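Local structure of macrophomate synthase intermolecular Diels-Alderase (Macrophoma commelinae, 1IZC) at residues T23-L28 and D115-G120; T53-K57 and D83-A88; M139-I144 and S174-I180. The protein is a magnesium-binding enzyme of the HpcH/HpaI aldolase/citrate lyase family, a TIM-barrel protein that assembles from six copies of its chain. The protein carries 1 engineered substitution. All coordinates share one frame; numbering follows the deposited sequence.

Interaction 1: T23-L28 and D115-G120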
ATOM      1  N   THR A  23      -3.937  15.697 -16.642  1.00  9.33           N
ATOM      2  CA  THR A  23      -4.860  14.895 -15.846  1.00  6.80           C
ATOM      3  C   THR A  23      -6.080  14.571 -16.711  1.00  9.17           C
ATOM      4  O   THR A  23      -6.992  13.860 -16.280  1.00  9.27           O
ATOM      5  CB  THR A  23      -5.345  15.661 -14.609  1.00 10.60           C
ATOM      6  OG1 THR A  23      -5.699  16.995 -14.994  1.00 10.74           O
ATOM      7  CG2 THR A  23      -4.256  15.706 -13.544  1.00 13.30           C
ATOM      8  N   TYR A  24      -6.087  15.105 -17.931  1.00  8.71           N
ATOM      9  CA  TYR A  24      -7.177  14.864 -18.878  1.00 10.45           C
ATOM     10  C   TYR A  24      -6.659  14.098 -20.086  1.00  8.95           C
ATOM     11  O   TYR A  24      -5.476  14.178 -20.424  1.00  9.76           O
ATOM     12  CB  TYR A  24      -7.834  16.183 -19.302  1.00 11.30           C
ATOM     13  CG  TYR A  24      -8.837  16.639 -18.283  1.00  9.32           C
ATOM     14  CD1 TYR A  24      -8.461  17.434 -17.205  1.00 14.58           C
ATOM     15  CD2 TYR A  24     -10.155  16.188 -18.338  1.00 12.17           C
ATOM     16  CE1 TYR A  24      -9.376  17.767 -16.201  1.00 19.52           C
ATOM     17  CE2 TYR A  24     -11.072  16.511 -17.342  1.00 17.63           C
ATOM     18  CZ  TYR A  24     -10.678  17.302 -16.276  1.00 18.79           C
ATOM     19  OH  TYR A  24     -11.593  17.645 -15.291  1.00 18.10           O
ATOM     20  N   PRO A  25      -7.541  13.345 -20.766  1.00 10.12           N
ATOM     21  CA  PRO A  25      -7.084  12.577 -21.925  1.00  9.36           C
ATOM     22  C   PRO A  25      -6.564  13.367 -23.105  1.00  9.77           C
ATOM     23  O   PRO A  25      -7.118  14.405 -23.467  1.00  9.78           O
ATOM     24  CB  PRO A  25      -8.317  11.762 -22.313  1.00  8.85           C
ATOM     25  CG  PRO A  25      -9.435  12.724 -22.025  1.00  9.49           C
ATOM     26  CD  PRO A  25      -9.009  13.293 -20.646  1.00  9.65           C
ATOM     27  N   GLY A  26      -5.486  12.861 -23.693  1.00  9.52           N
ATOM     28  CA  GLY A  26      -4.932  13.473 -24.882  1.00  9.09           C
ATOM     29  C   GLY A  26      -5.866  13.103 -26.023  1.00 11.08           C
ATOM     30  O   GLY A  26      -6.744  12.243 -25.864  1.00  8.63           O
ATOM     31  N   ASN A  27      -5.680  13.720 -27.184  1.00 10.15           N
ATOM     32  CA  ASN A  27      -6.589  13.458 -28.299  1.00  9.91           C
ATOM     33  C   ASN A  27      -6.283  12.218 -29.137  1.00  9.64           C
ATOM     34  O   ASN A  27      -5.744  12.318 -30.250  1.00 10.91           O
ATOM     35  CB  ASN A  27      -6.665  14.684 -29.210  1.00 11.11           C
ATOM     36  CG  ASN A  27      -7.899  14.660 -30.092  1.00 11.78           C
ATOM     37  OD1 ASN A  27      -8.524  13.613 -30.255  1.00 10.76           O
ATOM     38  ND2 ASN A  27      -8.252  15.808 -30.669  1.00 16.39           N
ATOM     39  N   LEU A  28      -6.650  11.051 -28.613  1.00  6.88           N
ATOM     40  CA  LEU A  28      -6.423   9.801 -29.328  1.00  9.67           C
ATOM     41  C   LEU A  28      -7.297   9.767 -30.583  1.00 10.01           C
ATOM     42  O   LEU A  28      -6.915   9.189 -31.601  1.00  9.25           O
ATOM     43  CB  LEU A  28      -6.726   8.598 -28.418  1.00  8.24           C
ATOM     44  CG  LEU A  28      -6.671   7.208 -29.066  1.00  7.10           C
ATOM     45  CD1 LEU A  28      -5.246   6.955 -29.616  1.00  9.77           C
ATOM     46  CD2 LEU A  28      -7.062   6.135 -28.041  1.00  9.34           C
ATOM     47  N   ASP A 115     -11.882   8.891 -15.495  1.00  8.69           N
ATOM     48  CA  ASP A 115     -11.630  10.007 -14.570  1.00  9.89           C
ATOM     49  C   ASP A 115     -10.124  10.299 -14.459  1.00 10.76           C
ATOM     50  O   ASP A 115      -9.733  11.451 -14.258  1.00 10.02           O
ATOM     51  CB  ASP A 115     -12.189   9.722 -13.158  1.00 15.31           C
ATOM     52  CG  ASP A 115     -13.723   9.834 -13.065  1.00 21.85           C
ATOM     53  OD1 ASP A 115     -14.354  10.366 -14.002  1.00 18.81           O
ATOM     54  OD2 ASP A 115     -14.295   9.393 -12.029  1.00 22.18           O
ATOM     55  N   ALA A 116      -9.282   9.268 -14.589  1.00  9.28           N
ATOM     56  CA  ALA A 116      -7.833   9.465 -14.505  1.00  9.85           C
ATOM     57  C   ALA A 116      -7.202   9.990 -15.791  1.00 10.21           C
ATOM     58  O   ALA A 116      -6.037  10.378 -15.790  1.00  9.14           O
ATOM     59  CB  ALA A 116      -7.126   8.153 -14.080  1.00  7.26           C
ATOM     60  N   GLY A 117      -7.940   9.981 -16.899  1.00  8.54           N
ATOM     61  CA  GLY A 117      -7.375  10.508 -18.129  1.00  8.50           C
ATOM     62  C   GLY A 117      -7.150   9.544 -19.282  1.00  7.11           C
ATOM     63  O   GLY A 117      -6.445   9.876 -20.227  1.00  9.83           O
ATOM     64  N   ALA A 118      -7.735   8.352 -19.229  1.00  6.93           N
ATOM     65  CA  ALA A 118      -7.546   7.409 -20.333  1.00  6.85           C
ATOM     66  C   ALA A 118      -8.204   7.970 -21.588  1.00  7.45           C
ATOM     67  O   ALA A 118      -9.328   8.469 -21.524  1.00  9.03           O
ATOM     68  CB  ALA A 118      -8.158   6.049 -19.988  1.00  6.93           C
ATOM     69  N   ALA A 119      -7.516   7.869 -22.723  1.00  6.06           N
ATOM     70  CA  ALA A 119      -8.050   8.385 -23.993  1.00  8.06           C
ATOM     71  C   ALA A 119      -8.730   7.307 -24.830  1.00 10.49           C
ATOM     72  O   ALA A 119      -9.429   7.611 -25.790  1.00 10.47           O
ATOM     73  CB  ALA A 119      -6.923   9.037 -24.803  1.00  8.45           C
ATOM     74  N   GLY A 120      -8.518   6.051 -24.467  1.00  8.71           N
ATOM     75  CA  GLY A 120      -9.122   4.952 -25.201  1.00  8.74           C
ATOM     76  C   GLY A 120      -9.525   3.820 -24.270  1.00 10.39           C
ATOM     77  O   GLY A 120      -8.830   3.514 -23.293  1.00  7.21           O
TER
HETATM   78  O   HOH W   1      -7.429  12.950 -13.662  1.00 12.52           O
HETATM   79  O   HOH W   2      -9.743  13.026 -16.638  1.00 24.32           O
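Pro25 and Leu28 clasp Ala119 from two sides of its methyl group. The ring carbon CB of Pro25 lies 3.9 Å from Ala119 CB. Leu28 CB approaches the same methyl, Ala119 CB, at 3.6 Å. The carbonyl of Gly26 closes in on it as well, Gly26 O being 3.4 Å from Ala119 CB. With CG of Leu28 anti to its backbone N (chi1 174°), the branch is carried past Ala119, and CD2 comes to rest 3.7 Å from the CA of Gly120. Pro25 also meets the backbone: its CA makes a CA-H...O contact of 3.3 Å with Gly117 O, bent to 123° at the hydrogen. Gly117 ends helix 107-116 in a Schellman motif, its phi positive at 115°, and the chain then turns into strand 120-123 of the TIM barrel. Segment 23-28 lies across this helix-to-strand turn just before helix 28-37 begins, with Asn27 as its N-cap. Where the two backbones part, water takes over: one molecule donates to Thr23 O and Asp115 O, 2.8 Å from each, and a second, whose protons are less certainly assigned, sits between the same two carbonyls. The carboxylate of Asp115 points elsewhere, to Arg147 and to His73 of a neighbouring subunit. Leu28 continues onto Leu97 and Ile99 of strand 97-101.

Interaction 2: T53-K57 and D83-A88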
ATOM      1  N   THR A  53       3.231   1.472 -10.513  1.00 10.30           N
ATOM      2  CA  THR A  53       3.332   2.789 -11.128  1.00  9.20           C
ATOM      3  C   THR A  53       4.793   3.110 -11.425  1.00  9.30           C
ATOM      4  O   THR A  53       5.074   3.898 -12.321  1.00  9.02           O
ATOM      5  CB  THR A  53       2.727   3.890 -10.245  1.00 14.73           C
ATOM      6  OG1 THR A  53       3.413   3.923  -8.992  1.00 17.89           O
ATOM      7  CG2 THR A  53       1.245   3.619 -10.006  1.00 11.55           C
ATOM      8  N   PHE A  54       5.727   2.502 -10.691  1.00  6.90           N
ATOM      9  CA  PHE A  54       7.149   2.748 -10.959  1.00  9.62           C
ATOM     10  C   PHE A  54       7.429   2.235 -12.374  1.00  9.63           C
ATOM     11  O   PHE A  54       8.115   2.887 -13.160  1.00  8.51           O
ATOM     12  CB  PHE A  54       8.029   2.022  -9.922  1.00  9.31           C
ATOM     13  CG  PHE A  54       9.484   2.372 -10.006  1.00  9.75           C
ATOM     14  CD1 PHE A  54      10.290   1.835 -10.998  1.00 11.79           C
ATOM     15  CD2 PHE A  54      10.048   3.270  -9.089  1.00 12.60           C
ATOM     16  CE1 PHE A  54      11.651   2.187 -11.086  1.00  9.07           C
ATOM     17  CE2 PHE A  54      11.383   3.627  -9.164  1.00 11.74           C
ATOM     18  CZ  PHE A  54      12.194   3.090 -10.162  1.00 13.10           C
ATOM     19  N   VAL A  55       6.887   1.065 -12.705  1.00  6.85           N
ATOM     20  CA  VAL A  55       7.061   0.526 -14.053  1.00  6.85           C
ATOM     21  C   VAL A  55       6.416   1.468 -15.079  1.00  5.83           C
ATOM     22  O   VAL A  55       6.985   1.720 -16.138  1.00  7.01           O
ATOM     23  CB  VAL A  55       6.439  -0.882 -14.170  1.00  4.68           C
ATOM     24  CG1 VAL A  55       6.440  -1.351 -15.639  1.00  7.44           C
ATOM     25  CG2 VAL A  55       7.260  -1.863 -13.333  1.00  7.51           C
ATOM     26  N   THR A  56       5.233   1.997 -14.774  1.00  6.87           N
ATOM     27  CA  THR A  56       4.592   2.906 -15.717  1.00  8.18           C
ATOM     28  C   THR A  56       5.530   4.075 -16.003  1.00  7.10           C
ATOM     29  O   THR A  56       5.643   4.540 -17.135  1.00  6.42           O
ATOM     30  CB  THR A  56       3.293   3.512 -15.156  1.00  9.02           C
ATOM     31  OG1 THR A  56       2.569   2.511 -14.431  1.00  7.96           O
ATOM     32  CG2 THR A  56       2.429   4.034 -16.303  1.00  8.20           C
ATOM     33  N   LYS A  57       6.178   4.571 -14.957  1.00  5.17           N
ATOM     34  CA  LYS A  57       7.101   5.690 -15.130  1.00  6.35           C
ATOM     35  C   LYS A  57       8.289   5.330 -16.029  1.00  8.60           C
ATOM     36  O   LYS A  57       8.733   6.144 -16.842  1.00 10.38           O
ATOM     37  CB  LYS A  57       7.596   6.158 -13.763  1.00  8.61           C
ATOM     38  CG  LYS A  57       6.504   6.829 -12.931  1.00  6.30           C
ATOM     39  CD  LYS A  57       7.015   7.147 -11.520  1.00  7.46           C
ATOM     40  CE  LYS A  57       5.969   7.907 -10.713  1.00  7.52           C
ATOM     41  NZ  LYS A  57       6.471   8.173  -9.321  1.00  8.03           N
ATOM     42  N   ASP A  83      -3.269   6.116 -10.534  1.00  6.03           N
ATOM     43  CA  ASP A  83      -1.911   6.644 -10.497  1.00  8.63           C
ATOM     44  C   ASP A  83      -1.089   6.243 -11.712  1.00  7.01           C
ATOM     45  O   ASP A  83      -0.241   7.017 -12.163  1.00  6.13           O
ATOM     46  CB  ASP A  83      -1.182   6.188  -9.220  1.00  8.16           C
ATOM     47  CG  ASP A  83      -1.713   6.872  -7.955  1.00 11.89           C
ATOM     48  OD1 ASP A  83      -2.492   7.833  -8.058  1.00 11.72           O
ATOM     49  OD2 ASP A  83      -1.324   6.453  -6.846  1.00 15.36           O
ATOM     50  N   ALA A  84      -1.333   5.048 -12.250  1.00  6.92           N
ATOM     51  CA  ALA A  84      -0.580   4.587 -13.410  1.00  7.02           C
ATOM     52  C   ALA A  84      -0.972   5.426 -14.629  1.00  6.81           C
ATOM     53  O   ALA A  84      -0.125   5.826 -15.431  1.00  7.27           O
ATOM     54  CB  ALA A  84      -0.870   3.091 -13.678  1.00  7.33           C
ATOM     55  N   ILE A  85      -2.259   5.717 -14.758  1.00  5.10           N
ATOM     56  CA  ILE A  85      -2.712   6.509 -15.898  1.00  5.54           C
ATOM     57  C   ILE A  85      -2.097   7.913 -15.810  1.00  6.76           C
ATOM     58  O   ILE A  85      -1.571   8.432 -16.802  1.00  6.91           O
ATOM     59  CB  ILE A  85      -4.249   6.566 -15.944  1.00  6.53           C
ATOM     60  CG1 ILE A  85      -4.785   5.152 -16.231  1.00  5.12           C
ATOM     61  CG2 ILE A  85      -4.713   7.539 -17.054  1.00  6.37           C
ATOM     62  CD1 ILE A  85      -6.316   5.012 -16.091  1.00  9.02           C
ATOM     63  N   HIS A  86      -2.143   8.513 -14.623  1.00  5.80           N
ATOM     64  CA  HIS A  86      -1.539   9.832 -14.419  1.00  6.78           C
ATOM     65  C   HIS A  86      -0.044   9.750 -14.737  1.00  8.22           C
ATOM     66  O   HIS A  86       0.495  10.600 -15.429  1.00  6.08           O
ATOM     67  CB  HIS A  86      -1.656  10.294 -12.968  1.00  6.59           C
ATOM     68  CG  HIS A  86      -2.963  10.940 -12.629  1.00  8.53           C
ATOM     69  ND1 HIS A  86      -3.235  11.435 -11.374  1.00  8.46           N
ATOM     70  CD2 HIS A  86      -4.063  11.185 -13.382  1.00 11.16           C
ATOM     71  CE1 HIS A  86      -4.448  11.963 -11.367  1.00  9.11           C
ATOM     72  NE2 HIS A  86      -4.970  11.825 -12.574  1.00  9.14           N
ATOM     73  N   ALA A  87       0.633   8.739 -14.207  1.00  6.65           N
ATOM     74  CA  ALA A  87       2.078   8.635 -14.459  1.00  6.48           C
ATOM     75  C   ALA A  87       2.425   8.501 -15.944  1.00  7.67           C
ATOM     76  O   ALA A  87       3.394   9.112 -16.421  1.00  8.23           O
ATOM     77  CB  ALA A  87       2.671   7.466 -13.673  1.00  6.34           C
ATOM     78  N   ALA A  88       1.656   7.705 -16.682  1.00  5.61           N
ATOM     79  CA  ALA A  88       1.931   7.543 -18.115  1.00  6.25           C
ATOM     80  C   ALA A  88       1.897   8.884 -18.841  1.00  7.69           C
ATOM     81  O   ALA A  88       2.778   9.195 -19.646  1.00  8.72           O
ATOM     82  CB  ALA A  88       0.911   6.591 -18.754  1.00  5.42           C
TER
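Thr56 and Thr53 press their methyl groups onto the helix that carries Ala84, Ala87 and Ala88. The two helical segments run nearly parallel, at 16°, and their axes come within 8.6 Å, a close approach consistent with three alanines on the facing side.

Van der Waals contact makes up the whole of the direct interface. With Thr56 OG1 beside the backbone N (chi1 -40°), the methyl CG2 falls anti to that N and faces the other helix. Thr56 CG2 lies over the turn from Ala84 to Ala88, 3.2 Å from Ala84 O and 3.9 Å from Ala88 CB. On the other branch, Thr56 OG1 rests against the methyl of Ala84, 3.6 Å from its CB. One turn earlier, Thr53 CG2 crosses the side chain of Asp83 at a slant, 3.6 Å from its CB. Lys57 adds the base of its chain, with CG 4.0 Å from Ala87 CB.

Three polar ends have their partners outside the two segments. Thr56 OG1 is hydrogen-bonded to His48 NE2 and Ser52 O. Beyond CG the lysine chain is extended, and Lys57 NZ reaches Asp83 and His86 of a neighbouring subunit; Asp83 in turn meets Lys57 of that subunit, so the pairing between the two chains is reciprocal.

Within the barrel these are successive outer helices: helix 53-61 joins strands 43-48 and 66-70, and helix 78-91 joins strands 66-70 and 97-101. Ala88 packs inward on Val67 and Val98 of the strands, and Ile85 reaches both these strands and helix 107-116.

Interaction 3: M139-I144 and S174-I180; sequences MYYGPI and SNNHVCI
Tyr140, where the chain leaves helix 129-139, passes the end of helix 171-177 with its CA 5.7 Å from the CA of Asn175; the loop swings out through Gly142 and a cis peptide before Pro143, and Ile144 comes back toward Asn175. Asn175 is the polar centre. With its CG beside the backbone N and anti to the carbonyl carbon (chi1 -79°), its amide spans the backbone of Tyr141 and uses both ends. Tyr141 N donates to Asn175 OD1 at 3.0 Å, in the carbonyl plane and on a lone pair. Asn175 ND2 returns a bond of 3.1 Å to Tyr141 O, approaching 44° above that carbonyl's plane. These two bonds fix the rotation of the amide, and a water that donates to Met139 O also donates a longer bond to Asn175 OD1. Ile144 approaches from the opposite direction, its CD1 3.7 Å from Asn175 ND2.

The Tyr140 ring takes its partners at its edge. Its hydroxyl donates to the backbone, Tyr140 OH to Val178 O at 2.7 Å, from 57° above the carbonyl plane; Arg29 binds the same oxygen. On the other side of the hydroxyl, Tyr140 CE1 lies 3.3 Å from Ile180 CD1. The Met139 side chain crosses that of Ile180 beside Val178, and also meets Leu110 and Leu114 of helix 107-116.

Tyr141 turns a ring edge to Ser174, CE2 being 3.5 Å from Ser174 CB, and a water links their two hydroxyls. The Tyr141 side chain also packs on Ile214 of a neighbouring subunit.

Here the chain returns to a TIM barrel after a long excursion: helix 129-139 follows strand 120-123, and helix 171-177 leads into strand 179-184. Past the far end of that strand lies Glu185, a magnesium ligand.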
ATOM      1  N   MET A 139     -19.378   6.030 -21.085  1.00 11.52           N
ATOM      2  CA  MET A 139     -18.143   6.712 -21.464  1.00 10.24           C
ATOM      3  C   MET A 139     -18.239   8.168 -21.862  1.00 11.88           C
ATOM      4  O   MET A 139     -17.258   8.913 -21.793  1.00 10.68           O
ATOM      5  CB  MET A 139     -17.482   5.961 -22.613  1.00 10.18           C
ATOM      6  CG  MET A 139     -16.804   4.669 -22.207  1.00 11.32           C
ATOM      7  SD  MET A 139     -16.111   3.772 -23.607  1.00 10.38           S
ATOM      8  CE  MET A 139     -14.838   4.970 -24.177  1.00  8.19           C
ATOM      9  N   TYR A 140     -19.417   8.582 -22.296  1.00 10.67           N
ATOM     10  CA  TYR A 140     -19.566   9.944 -22.758  1.00 10.58           C
ATOM     11  C   TYR A 140     -20.666  10.686 -22.040  1.00  9.52           C
ATOM     12  O   TYR A 140     -21.673  10.096 -21.645  1.00 10.77           O
ATOM     13  CB  TYR A 140     -19.837   9.949 -24.270  1.00  9.99           C
ATOM     14  CG  TYR A 140     -18.746   9.279 -25.085  1.00 12.28           C
ATOM     15  CD1 TYR A 140     -18.816   7.922 -25.405  1.00 10.27           C
ATOM     16  CD2 TYR A 140     -17.626   9.999 -25.503  1.00 11.66           C
ATOM     17  CE1 TYR A 140     -17.792   7.294 -26.126  1.00 10.95           C
ATOM     18  CE2 TYR A 140     -16.596   9.383 -26.216  1.00 12.84           C
ATOM     19  CZ  TYR A 140     -16.685   8.032 -26.526  1.00 10.39           C
ATOM     20  OH  TYR A 140     -15.653   7.436 -27.227  1.00 10.05           O
ATOM     21  N   TYR A 141     -20.455  11.985 -21.866  1.00 11.03           N
ATOM     22  CA  TYR A 141     -21.444  12.837 -21.219  1.00 11.24           C
ATOM     23  C   TYR A 141     -22.593  13.112 -22.177  1.00 10.55           C
ATOM     24  O   TYR A 141     -22.454  12.958 -23.388  1.00 12.28           O
ATOM     25  CB  TYR A 141     -20.815  14.180 -20.848  1.00  9.78           C
ATOM     26  CG  TYR A 141     -19.680  14.067 -19.868  1.00 11.29           C
ATOM     27  CD1 TYR A 141     -19.919  13.710 -18.547  1.00 13.57           C
ATOM     28  CD2 TYR A 141     -18.370  14.332 -20.259  1.00 13.11           C
ATOM     29  CE1 TYR A 141     -18.881  13.621 -17.630  1.00 16.20           C
ATOM     30  CE2 TYR A 141     -17.325  14.246 -19.350  1.00 13.18           C
ATOM     31  CZ  TYR A 141     -17.588  13.894 -18.044  1.00 15.23           C
ATOM     32  OH  TYR A 141     -16.558  13.838 -17.145  1.00 15.15           O
ATOM     33  N   GLY A 142     -23.731  13.504 -21.624  1.00 13.96           N
ATOM     34  CA  GLY A 142     -24.855  13.852 -22.471  1.00 12.82           C
ATOM     35  C   GLY A 142     -24.384  15.001 -23.346  1.00 16.15           C
ATOM     36  O   GLY A 142     -23.512  15.775 -22.938  1.00 17.76           O
ATOM     37  N   PRO A 143     -24.958  15.174 -24.542  1.00 18.21           N
ATOM     38  CA  PRO A 143     -26.027  14.381 -25.153  1.00 17.66           C
ATOM     39  C   PRO A 143     -25.640  13.018 -25.732  1.00 17.63           C
ATOM     40  O   PRO A 143     -26.504  12.269 -26.169  1.00 18.67           O
ATOM     41  CB  PRO A 143     -26.560  15.320 -26.232  1.00 16.44           C
ATOM     42  CG  PRO A 143     -25.305  16.005 -26.696  1.00 18.09           C
ATOM     43  CD  PRO A 143     -24.582  16.313 -25.404  1.00 19.17           C
ATOM     44  N   ILE A 144     -24.355  12.685 -25.731  1.00 15.52           N
ATOM     45  CA  ILE A 144     -23.928  11.413 -26.302  1.00 17.20           C
ATOM     46  C   ILE A 144     -24.262  10.224 -25.409  1.00 18.63           C
ATOM     47  O   ILE A 144     -24.783   9.201 -25.877  1.00 20.93           O
ATOM     48  CB  ILE A 144     -22.414  11.432 -26.598  1.00 17.75           C
ATOM     49  CG1 ILE A 144     -22.102  12.594 -27.552  1.00 21.82           C
ATOM     50  CG2 ILE A 144     -21.975  10.087 -27.183  1.00 18.15           C
ATOM     51  CD1 ILE A 144     -20.630  12.736 -27.910  1.00 23.95           C
ATOM     52  N   SER A 174     -13.453  15.574 -23.026  1.00 12.01           N
ATOM     53  CA  SER A 174     -13.803  14.177 -22.886  1.00 14.22           C
ATOM     54  C   SER A 174     -14.583  13.613 -24.063  1.00 16.24           C
ATOM     55  O   SER A 174     -14.265  12.542 -24.583  1.00 15.53           O
ATOM     56  CB  SER A 174     -14.594  13.975 -21.596  1.00 12.41           C
ATOM     57  OG  SER A 174     -13.769  14.267 -20.469  1.00 16.48           O
ATOM     58  N   ASN A 175     -15.604  14.328 -24.507  1.00 12.42           N
ATOM     59  CA  ASN A 175     -16.397  13.788 -25.600  1.00 12.03           C
ATOM     60  C   ASN A 175     -15.721  13.831 -26.975  1.00 11.51           C
ATOM     61  O   ASN A 175     -16.088  13.065 -27.873  1.00 13.46           O
ATOM     62  CB  ASN A 175     -17.774  14.469 -25.618  1.00 14.36           C
ATOM     63  CG  ASN A 175     -18.732  13.895 -24.552  1.00 19.16           C
ATOM     64  OD1 ASN A 175     -18.339  13.089 -23.695  1.00 13.61           O
ATOM     65  ND2 ASN A 175     -19.994  14.321 -24.604  1.00 16.43           N
ATOM     66  N   ASN A 176     -14.716  14.691 -27.133  1.00 11.84           N
ATOM     67  CA  ASN A 176     -14.012  14.797 -28.402  1.00 10.36           C
ATOM     68  C   ASN A 176     -12.712  13.994 -28.473  1.00  8.61           C
ATOM     69  O   ASN A 176     -12.258  13.653 -29.558  1.00 10.89           O
ATOM     70  CB  ASN A 176     -13.667  16.258 -28.716  1.00 11.73           C
ATOM     71  CG  ASN A 176     -14.892  17.136 -28.852  1.00 19.73           C
ATOM     72  OD1 ASN A 176     -15.943  16.685 -29.290  1.00 24.64           O
ATOM     73  ND2 ASN A 176     -14.754  18.402 -28.493  1.00 25.57           N
ATOM     74  N   HIS A 177     -12.115  13.696 -27.324  1.00  9.54           N
ATOM     75  CA  HIS A 177     -10.829  12.988 -27.324  1.00  9.20           C
ATOM     76  C   HIS A 177     -10.886  11.484 -27.106  1.00 11.32           C
ATOM     77  O   HIS A 177     -10.044  10.748 -27.631  1.00  9.13           O
ATOM     78  CB  HIS A 177      -9.913  13.555 -26.231  1.00  6.60           C
ATOM     79  CG  HIS A 177      -9.364  14.917 -26.526  1.00 11.30           C
ATOM     80  ND1 HIS A 177      -8.393  15.505 -25.742  1.00 11.11           N
ATOM     81  CD2 HIS A 177      -9.646  15.809 -27.507  1.00 10.07           C
ATOM     82  CE1 HIS A 177      -8.099  16.698 -26.228  1.00 12.85           C
ATOM     83  NE2 HIS A 177      -8.844  16.909 -27.299  1.00  9.16           N
ATOM     84  N   VAL A 178     -11.866  11.045 -26.318  1.00 10.09           N
ATOM     85  CA  VAL A 178     -11.995   9.641 -25.926  1.00 11.49           C
ATOM     86  C   VAL A 178     -12.521   8.691 -26.995  1.00 11.38           C
ATOM     87  O   VAL A 178     -13.502   8.993 -27.682  1.00 10.87           O
ATOM     88  CB  VAL A 178     -12.866   9.533 -24.654  1.00 12.66           C
ATOM     89  CG1 VAL A 178     -13.052   8.066 -24.262  1.00 13.24           C
ATOM     90  CG2 VAL A 178     -12.197  10.307 -23.506  1.00 11.43           C
ATOM     91  N   CYS A 179     -11.871   7.531 -27.095  1.00  8.47           N
ATOM     92  CA  CYS A 179     -12.207   6.510 -28.094  1.00  6.04           C
ATOM     93  C   CYS A 179     -12.680   5.179 -27.522  1.00 10.41           C
ATOM     94  O   CYS A 179     -12.273   4.779 -26.419  1.00  9.62           O
ATOM     95  CB  CYS A 179     -10.989   6.235 -28.976  1.00 11.77           C
ATOM     96  SG  CYS A 179     -10.327   7.687 -29.825  1.00 14.11           S
ATOM     97  N   ILE A 180     -13.534   4.499 -28.291  1.00  8.47           N
ATOM     98  CA  ILE A 180     -14.066   3.189 -27.926  1.00 11.51           C
ATOM     99  C   ILE A 180     -13.558   2.171 -28.949  1.00 12.35           C
ATOM    100  O   ILE A 180     -13.691   2.366 -30.167  1.00 11.40           O
ATOM    101  CB  ILE A 180     -15.618   3.149 -27.923  1.00 17.00           C
ATOM    102  CG1 ILE A 180     -16.180   4.142 -26.927  1.00 28.49           C
ATOM    103  CG2 ILE A 180     -16.093   1.765 -27.514  1.00 21.47           C
ATOM    104  CD1 ILE A 180     -17.695   4.006 -26.730  1.00 35.62           C
TER
HETATM  105  O   HOH W   3     -16.099  11.347 -22.039  1.00 29.51           O
HETATM  106  O   HOH W   4     -14.310  15.028 -17.971  1.00 16.57           O

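How the interactions relate
Interactions 1 and 3 are buried and adjoin each other: Cys179 N is hydrogen-bonded to Ala119 O as strand 179-184 starts beside strand 120-123, and His177 ND1 bonds to Pro25 O. Interaction 2, partly buried on the outer helical layer, touches interaction 1 through Ile85 and His86, which pack on the carbonyl of Ala116, but stays about 10 Å from interaction 3 at the nearest atoms. Chemistry follows place. Between the barrel helices, small apolar groups meet and the charges are turned to another subunit; at the helix-to-strand turn of interaction 1, carbon contacts are accompanied by waters that bridge backbone carbonyls; interaction 3 alone adds direct side-chain-to-backbone hydrogen bonds to its apolar contacts.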